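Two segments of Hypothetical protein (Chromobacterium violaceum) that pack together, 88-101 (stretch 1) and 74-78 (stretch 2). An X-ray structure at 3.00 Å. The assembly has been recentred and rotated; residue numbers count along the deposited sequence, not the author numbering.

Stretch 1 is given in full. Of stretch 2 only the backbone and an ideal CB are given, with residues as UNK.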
ATOM      1  N   HIS A  88      -0.811   0.703  -1.210  1.00 30.39           N
ATOM      2  CA  HIS A  88      -1.458  -0.598  -1.154  1.00 28.30           C
ATOM      3  C   HIS A  88      -1.013  -1.332   0.103  1.00 28.66           C
ATOM      4  O   HIS A  88       0.177  -1.601   0.285  1.00 28.91           O
ATOM      5  CB  HIS A  88      -1.089  -1.465  -2.346  1.00 25.43           C
ATOM      6  CG  HIS A  88      -1.837  -1.133  -3.593  1.00 26.57           C
ATOM      7  ND1 HIS A  88      -1.490  -0.086  -4.412  1.00 26.47           N
ATOM      8  CD2 HIS A  88      -2.919  -1.717  -4.161  1.00 27.63           C
ATOM      9  CE1 HIS A  88      -2.323  -0.037  -5.437  1.00 27.45           C
ATOM     10  NE2 HIS A  88      -3.200  -1.016  -5.307  1.00 26.61           N
ATOM     11  N   VAL A  89      -1.972  -1.643   0.973  1.00 28.33           N
ATOM     12  CA  VAL A  89      -1.698  -2.380   2.199  1.00 28.02           C
ATOM     13  C   VAL A  89      -2.467  -3.677   2.034  1.00 29.39           C
ATOM     14  O   VAL A  89      -3.684  -3.655   1.848  1.00 29.38           O
ATOM     15  CB  VAL A  89      -2.210  -1.631   3.416  1.00 26.36           C
ATOM     16  CG1 VAL A  89      -1.824  -2.369   4.671  1.00 24.87           C
ATOM     17  CG2 VAL A  89      -1.646  -0.231   3.424  1.00 25.97           C
HETATM   18  N   MSE A  90      -1.766  -4.806   2.074  1.00 31.11           N
HETATM   19  CA  MSE A  90      -2.439  -6.083   1.890  1.00 32.87           C
HETATM   20  C   MSE A  90      -1.841  -7.251   2.673  1.00 32.22           C
HETATM   21  O   MSE A  90      -0.680  -7.214   3.075  1.00 33.85           O
HETATM   22  CB  MSE A  90      -2.487  -6.398   0.402  1.00 35.23           C
HETATM   23  CG  MSE A  90      -1.201  -6.069  -0.348  1.00 41.90           C
HETATM   24 SE   MSE A  90      -1.365  -6.196  -2.315  1.00 51.92          SE
HETATM   25  CE  MSE A  90      -0.409  -4.570  -2.788  1.00 50.51           C
ATOM     26  N   LEU A  91      -2.653  -8.274   2.926  1.00 29.31           N
ATOM     27  CA  LEU A  91      -2.192  -9.459   3.649  1.00 27.27           C
ATOM     28  C   LEU A  91      -1.168 -10.207   2.816  1.00 27.53           C
ATOM     29  O   LEU A  91      -1.267 -10.253   1.589  1.00 28.16           O
ATOM     30  CB  LEU A  91      -3.351 -10.388   3.916  1.00 25.97           C
ATOM     31  CG  LEU A  91      -4.319  -9.949   4.999  1.00 24.96           C
ATOM     32  CD1 LEU A  91      -5.646 -10.641   4.790  1.00 24.96           C
ATOM     33  CD2 LEU A  91      -3.735 -10.279   6.351  1.00 22.51           C
ATOM     34  N   PRO A  92      -0.197 -10.854   3.474  1.00 27.54           N
ATOM     35  CA  PRO A  92       0.860 -11.607   2.787  1.00 28.36           C
ATOM     36  C   PRO A  92       0.349 -12.540   1.682  1.00 29.38           C
ATOM     37  O   PRO A  92       0.853 -12.510   0.548  1.00 28.39           O
ATOM     38  CB  PRO A  92       1.542 -12.363   3.927  1.00 27.28           C
ATOM     39  CG  PRO A  92       0.431 -12.543   4.921  1.00 26.67           C
ATOM     40  CD  PRO A  92      -0.233 -11.199   4.904  1.00 27.32           C
ATOM     41  N   ALA A  93      -0.650 -13.366   2.017  1.00 29.84           N
ATOM     42  CA  ALA A  93      -1.251 -14.300   1.053  1.00 29.29           C
ATOM     43  C   ALA A  93      -1.920 -13.542  -0.093  1.00 29.76           C
ATOM     44  O   ALA A  93      -1.941 -14.013  -1.228  1.00 30.10           O
ATOM     45  CB  ALA A  93      -2.275 -15.195   1.752  1.00 28.13           C
ATOM     46  N   VAL A  94      -2.469 -12.369   0.212  1.00 29.97           N
ATOM     47  CA  VAL A  94      -3.117 -11.566  -0.803  1.00 29.33           C
ATOM     48  C   VAL A  94      -2.079 -10.933  -1.714  1.00 30.63           C
ATOM     49  O   VAL A  94      -2.174 -11.036  -2.939  1.00 32.59           O
ATOM     50  CB  VAL A  94      -3.988 -10.469  -0.187  1.00 28.75           C
ATOM     51  CG1 VAL A  94      -4.639  -9.635  -1.289  1.00 28.27           C
ATOM     52  CG2 VAL A  94      -5.054 -11.105   0.684  1.00 28.04           C
ATOM     53  N   ARG A  95      -1.077 -10.284  -1.130  1.00 30.14           N
ATOM     54  CA  ARG A  95      -0.033  -9.657  -1.938  1.00 30.12           C
ATOM     55  C   ARG A  95       0.540 -10.683  -2.920  1.00 32.82           C
ATOM     56  O   ARG A  95       0.549 -10.453  -4.128  1.00 32.27           O
ATOM     57  CB  ARG A  95       1.060  -9.113  -1.029  1.00 26.65           C
ATOM     58  CG  ARG A  95       2.120  -8.295  -1.718  1.00 25.10           C
ATOM     59  CD  ARG A  95       2.957  -7.617  -0.652  1.00 23.44           C
ATOM     60  NE  ARG A  95       4.021  -6.772  -1.168  1.00 22.06           N
ATOM     61  CZ  ARG A  95       4.761  -5.974  -0.405  1.00 23.65           C
ATOM     62  NH1 ARG A  95       5.725  -5.240  -0.937  1.00 26.07           N
ATOM     63  NH2 ARG A  95       4.542  -5.897   0.894  1.00 22.65           N
ATOM     64  N   ASP A  96       0.990 -11.822  -2.401  1.00 36.27           N
ATOM     65  CA  ASP A  96       1.546 -12.874  -3.240  1.00 39.18           C
ATOM     66  C   ASP A  96       0.590 -13.338  -4.351  1.00 39.89           C
ATOM     67  O   ASP A  96       1.020 -13.576  -5.476  1.00 41.23           O
ATOM     68  CB  ASP A  96       1.951 -14.076  -2.373  1.00 41.45           C
ATOM     69  CG  ASP A  96       1.779 -15.423  -3.103  1.00 45.07           C
ATOM     70  OD1 ASP A  96       2.456 -15.653  -4.130  1.00 47.14           O
ATOM     71  OD2 ASP A  96       0.958 -16.253  -2.643  1.00 46.24           O
ATOM     72  N   TYR A  97      -0.701 -13.455  -4.049  1.00 39.90           N
ATOM     73  CA  TYR A  97      -1.683 -13.936  -5.029  1.00 39.92           C
ATOM     74  C   TYR A  97      -1.866 -13.088  -6.266  1.00 39.64           C
ATOM     75  O   TYR A  97      -1.785 -13.579  -7.397  1.00 38.94           O
ATOM     76  CB  TYR A  97      -3.051 -14.083  -4.383  1.00 40.73           C
ATOM     77  CG  TYR A  97      -4.065 -14.733  -5.288  1.00 41.37           C
ATOM     78  CD1 TYR A  97      -5.319 -14.165  -5.481  1.00 42.60           C
ATOM     79  CD2 TYR A  97      -3.789 -15.940  -5.916  1.00 41.99           C
ATOM     80  CE1 TYR A  97      -6.275 -14.786  -6.275  1.00 43.19           C
ATOM     81  CE2 TYR A  97      -4.737 -16.568  -6.709  1.00 43.74           C
ATOM     82  CZ  TYR A  97      -5.977 -15.988  -6.882  1.00 43.98           C
ATOM     83  OH  TYR A  97      -6.923 -16.619  -7.652  1.00 45.63           O
ATOM     84  N   TYR A  98      -2.162 -11.815  -6.030  1.00 40.00           N
ATOM     85  CA  TYR A  98      -2.386 -10.856  -7.098  1.00 40.86           C
ATOM     86  C   TYR A  98      -1.073 -10.344  -7.670  1.00 41.99           C
ATOM     87  O   TYR A  98      -0.987 -10.030  -8.861  1.00 41.81           O
ATOM     88  CB  TYR A  98      -3.230  -9.703  -6.568  1.00 39.40           C
ATOM     89  CG  TYR A  98      -4.619 -10.139  -6.178  1.00 38.39           C
ATOM     90  CD1 TYR A  98      -5.606 -10.328  -7.145  1.00 36.95           C
ATOM     91  CD2 TYR A  98      -4.941 -10.391  -4.842  1.00 37.51           C
ATOM     92  CE1 TYR A  98      -6.877 -10.757  -6.795  1.00 36.63           C
ATOM     93  CE2 TYR A  98      -6.210 -10.822  -4.479  1.00 37.53           C
ATOM     94  CZ  TYR A  98      -7.175 -11.002  -5.465  1.00 37.78           C
ATOM     95  OH  TYR A  98      -8.443 -11.414  -5.124  1.00 39.07           O
ATOM     96  N   ASP A  99      -0.052 -10.265  -6.818  1.00 43.06           N
ATOM     97  CA  ASP A  99       1.274  -9.806  -7.246  1.00 44.27           C
ATOM     98  C   ASP A  99       1.179  -8.605  -8.195  1.00 44.29           C
ATOM     99  O   ASP A  99       1.590  -8.681  -9.354  1.00 44.59           O
ATOM    100  CB  ASP A  99       2.019 -10.970  -7.920  1.00 44.58           C
ATOM    101  CG  ASP A  99       3.394 -10.580  -8.425  1.00 44.48           C
ATOM    102  OD1 ASP A  99       3.954  -9.570  -7.941  1.00 43.65           O
ATOM    103  OD2 ASP A  99       3.915 -11.301  -9.300  1.00 46.10           O
ATOM    104  N   ILE A 100       0.628  -7.502  -7.692  1.00 43.31           N
ATOM    105  CA  ILE A 100       0.474  -6.296  -8.494  1.00 42.47           C
ATOM    106  C   ILE A 100       1.806  -5.566  -8.653  1.00 41.37           C
ATOM    107  O   ILE A 100       1.945  -4.676  -9.491  1.00 41.53           O
ATOM    108  CB  ILE A 100      -0.563  -5.324  -7.870  1.00 43.01           C
ATOM    109  CG1 ILE A 100      -0.001  -4.666  -6.607  1.00 44.41           C
ATOM    110  CG2 ILE A 100      -1.827  -6.078  -7.509  1.00 42.65           C
ATOM    111  CD1 ILE A 100      -0.932  -3.615  -6.001  1.00 43.54           C
ATOM    112  N   GLU A 101       2.791  -5.958  -7.855  1.00 40.10           N
ATOM    113  CA  GLU A 101       4.102  -5.335  -7.921  1.00 37.93           C
ATOM    114  C   GLU A 101       4.795  -5.732  -9.215  1.00 37.02           C
ATOM    115  O   GLU A 101       5.480  -4.922  -9.829  1.00 36.64           O
ATOM    116  CB  GLU A 101       4.938  -5.768  -6.725  1.00 37.56           C
ATOM    117  CG  GLU A 101       4.240  -5.527  -5.411  1.00 40.24           C
ATOM    118  CD  GLU A 101       4.940  -6.184  -4.233  1.00 42.60           C
ATOM    119  OE1 GLU A 101       6.083  -5.790  -3.908  1.00 43.56           O
ATOM    120  OE2 GLU A 101       4.346  -7.106  -3.631  1.00 43.01           O
ATOM    121  N   UNK A  74     -12.894  -5.383   4.923  1.00 39.49           N
ATOM    122  CA  UNK A  74     -12.378  -6.737   5.142  1.00 38.84           C
ATOM    123  C   UNK A  74     -10.936  -6.745   5.651  1.00 37.93           C
ATOM    124  O   UNK A  74     -10.529  -7.660   6.370  1.00 38.06           O
ATOM    125  CB  UNK A  74     -12.465  -7.541   3.843  1.00 38.84           C
ATOM    126  N   UNK A  75     -10.161  -5.740   5.248  1.00 35.92           N
ATOM    127  CA  UNK A  75      -8.777  -5.648   5.684  1.00 33.90           C
ATOM    128  C   UNK A  75      -7.869  -6.676   5.035  1.00 32.05           C
ATOM    129  O   UNK A  75      -6.921  -7.173   5.643  1.00 30.69           O
ATOM    130  CB  UNK A  75      -8.706  -5.798   7.205  1.00 33.90           C
ATOM    131  N   UNK A  76      -8.152  -6.991   3.781  1.00 31.49           N
ATOM    132  CA  UNK A  76      -7.355  -7.974   3.079  1.00 30.59           C
ATOM    133  C   UNK A  76      -6.479  -7.284   2.048  1.00 28.67           C
ATOM    134  O   UNK A  76      -5.304  -7.619   1.875  1.00 30.19           O
ATOM    135  CB  UNK A  76      -8.248  -9.025   2.416  1.00 30.59           C
ATOM    136  N   UNK A  77      -7.060  -6.295   1.389  1.00 26.20           N
ATOM    137  CA  UNK A  77      -6.369  -5.527   0.374  1.00 24.89           C
ATOM    138  C   UNK A  77      -6.986  -4.147   0.383  1.00 24.60           C
ATOM    139  O   UNK A  77      -8.022  -3.921  -0.240  1.00 24.22           O
ATOM    140  CB  UNK A  77      -6.461  -6.182  -1.006  1.00 24.89           C
ATOM    141  N   UNK A  78      -6.349  -3.238   1.113  1.00 24.70           N
ATOM    142  CA  UNK A  78      -6.809  -1.858   1.226  1.00 26.15           C
ATOM    143  C   UNK A  78      -5.977  -0.970   0.307  1.00 26.51           C
ATOM    144  O   UNK A  78      -4.749  -1.058   0.287  1.00 26.34           O
ATOM    145  CB  UNK A  78      -6.724  -1.370   2.673  1.00 26.15           C
TER

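The backbone fixes the frame first. Position 78 forms an antiparallel hydrogen-bonded pair with Val-89 (CA–CA 5.2 Å): the N of 78 donates to Val-89 O at 2.8 Å, and Val-89 N donates to the O of 78 at 2.9 Å. Position 77 pairs with Met-90 without hydrogen bonds (CA–CA 4.2 Å), and Leu-91 N donates to the O of 76 at 2.9 Å, 163° at the hydrogen. These contacts use main-chain atoms, so they set the register without selecting side chains.

Position 74 has its ideal CB beyond 5.5 Å of anything in stretch 1, at phi/psi -62/-31. Stretch 1 imposes no choice, and small or polar residues are as plausible as others. The residue is Ser-74, whose OG accepts a weak hydrogen bond from the N of 76 (3.3 Å, 135°).

Position 75 likewise has no neighbour within 5.5 Å of its ideal CB, so packing does not exclude a side chain. The evidence is conformational: phi/psi of 72/35 favours glycine, with asparagine or aspartate as lesser candidates. It is Gly-75, and its O lies 3.8 Å from Leu-91 CD1.

Position 76 points its CB sideways, with the ideal CB 3.9 Å from Leu-91 CD1 and 4.2 Å from Val-94 CG2. The first carbon therefore meets an apolar edge, while stretch 1 offers no charged partner there. A residue with an aliphatic stem would suit, whether its end is apolar or polar. Glu-76 fits this description: its CB keeps the contacts with Leu-91 and Val-94, and its end leads away from stretch 1.

Position 77 shares a sheet face with Met-90. Its ideal CB lies 3.9 Å from Val-94 CG1 and 4.2 Å from Met-90 CB, and beyond it His-88, the selenium of Met-90, Tyr-98 and Ile-100 line a long groove. A large, flat or extended apolar side chain is indicated; Phe, Tyr, Trp, Leu or Met could begin to fill it. Trp-77, with chi1 of 173° (t), has 132 Å² covered, the most in its stretch. Its NE1 approaches His-88 CD2 at 3.1 Å, rim to rim; Met-90 SE sits 4.5 Å from the centroid of its five-membered ring; and its six-membered ring turns an edge toward the face of Tyr-98, CZ3 to CG 3.7 Å. CH2 reaches Ile-100 CG2 at 4.1 Å.

Position 78 directs its CB to the other face, shared with Val-89. Strand phi/psi (-101/134) suits beta-branched residues, so Val, Ile or Thr are reasonable. Val-78 is deposited, chi1 -179° (t).

Stretch 2 (74-78) SGEWV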
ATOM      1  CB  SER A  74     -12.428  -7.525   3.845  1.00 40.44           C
ATOM      2  OG  SER A  74     -11.379  -7.088   2.986  1.00 42.97           O
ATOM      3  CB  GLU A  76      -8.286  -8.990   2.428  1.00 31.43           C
ATOM      4  CG  GLU A  76      -9.378  -9.451   3.384  1.00 32.77           C
ATOM      5  CD  GLU A  76     -10.215 -10.555   2.808  1.00 34.24           C
ATOM      6  OE1 GLU A  76     -10.762 -10.355   1.701  1.00 36.60           O
ATOM      7  OE2 GLU A  76     -10.336 -11.620   3.456  1.00 34.89           O
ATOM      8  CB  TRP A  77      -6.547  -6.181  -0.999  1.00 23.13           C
ATOM      9  CG  TRP A  77      -6.015  -5.386  -2.134  1.00 23.62           C
ATOM     10  CD1 TRP A  77      -5.445  -4.144  -2.082  1.00 23.56           C
ATOM     11  CD2 TRP A  77      -6.032  -5.756  -3.511  1.00 24.59           C
ATOM     12  NE1 TRP A  77      -5.109  -3.712  -3.344  1.00 22.25           N
ATOM     13  CE2 TRP A  77      -5.453  -4.682  -4.247  1.00 23.69           C
ATOM     14  CE3 TRP A  77      -6.476  -6.891  -4.208  1.00 25.08           C
ATOM     15  CZ2 TRP A  77      -5.309  -4.703  -5.634  1.00 24.33           C
ATOM     16  CZ3 TRP A  77      -6.337  -6.918  -5.597  1.00 26.89           C
ATOM     17  CH2 TRP A  77      -5.753  -5.826  -6.295  1.00 26.64           C
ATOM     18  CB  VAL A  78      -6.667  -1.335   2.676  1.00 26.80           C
ATOM     19  CG1 VAL A  78      -7.177   0.109   2.773  1.00 26.45           C
ATOM     20  CG2 VAL A  78      -7.429  -2.242   3.634  1.00 25.92           C
TER
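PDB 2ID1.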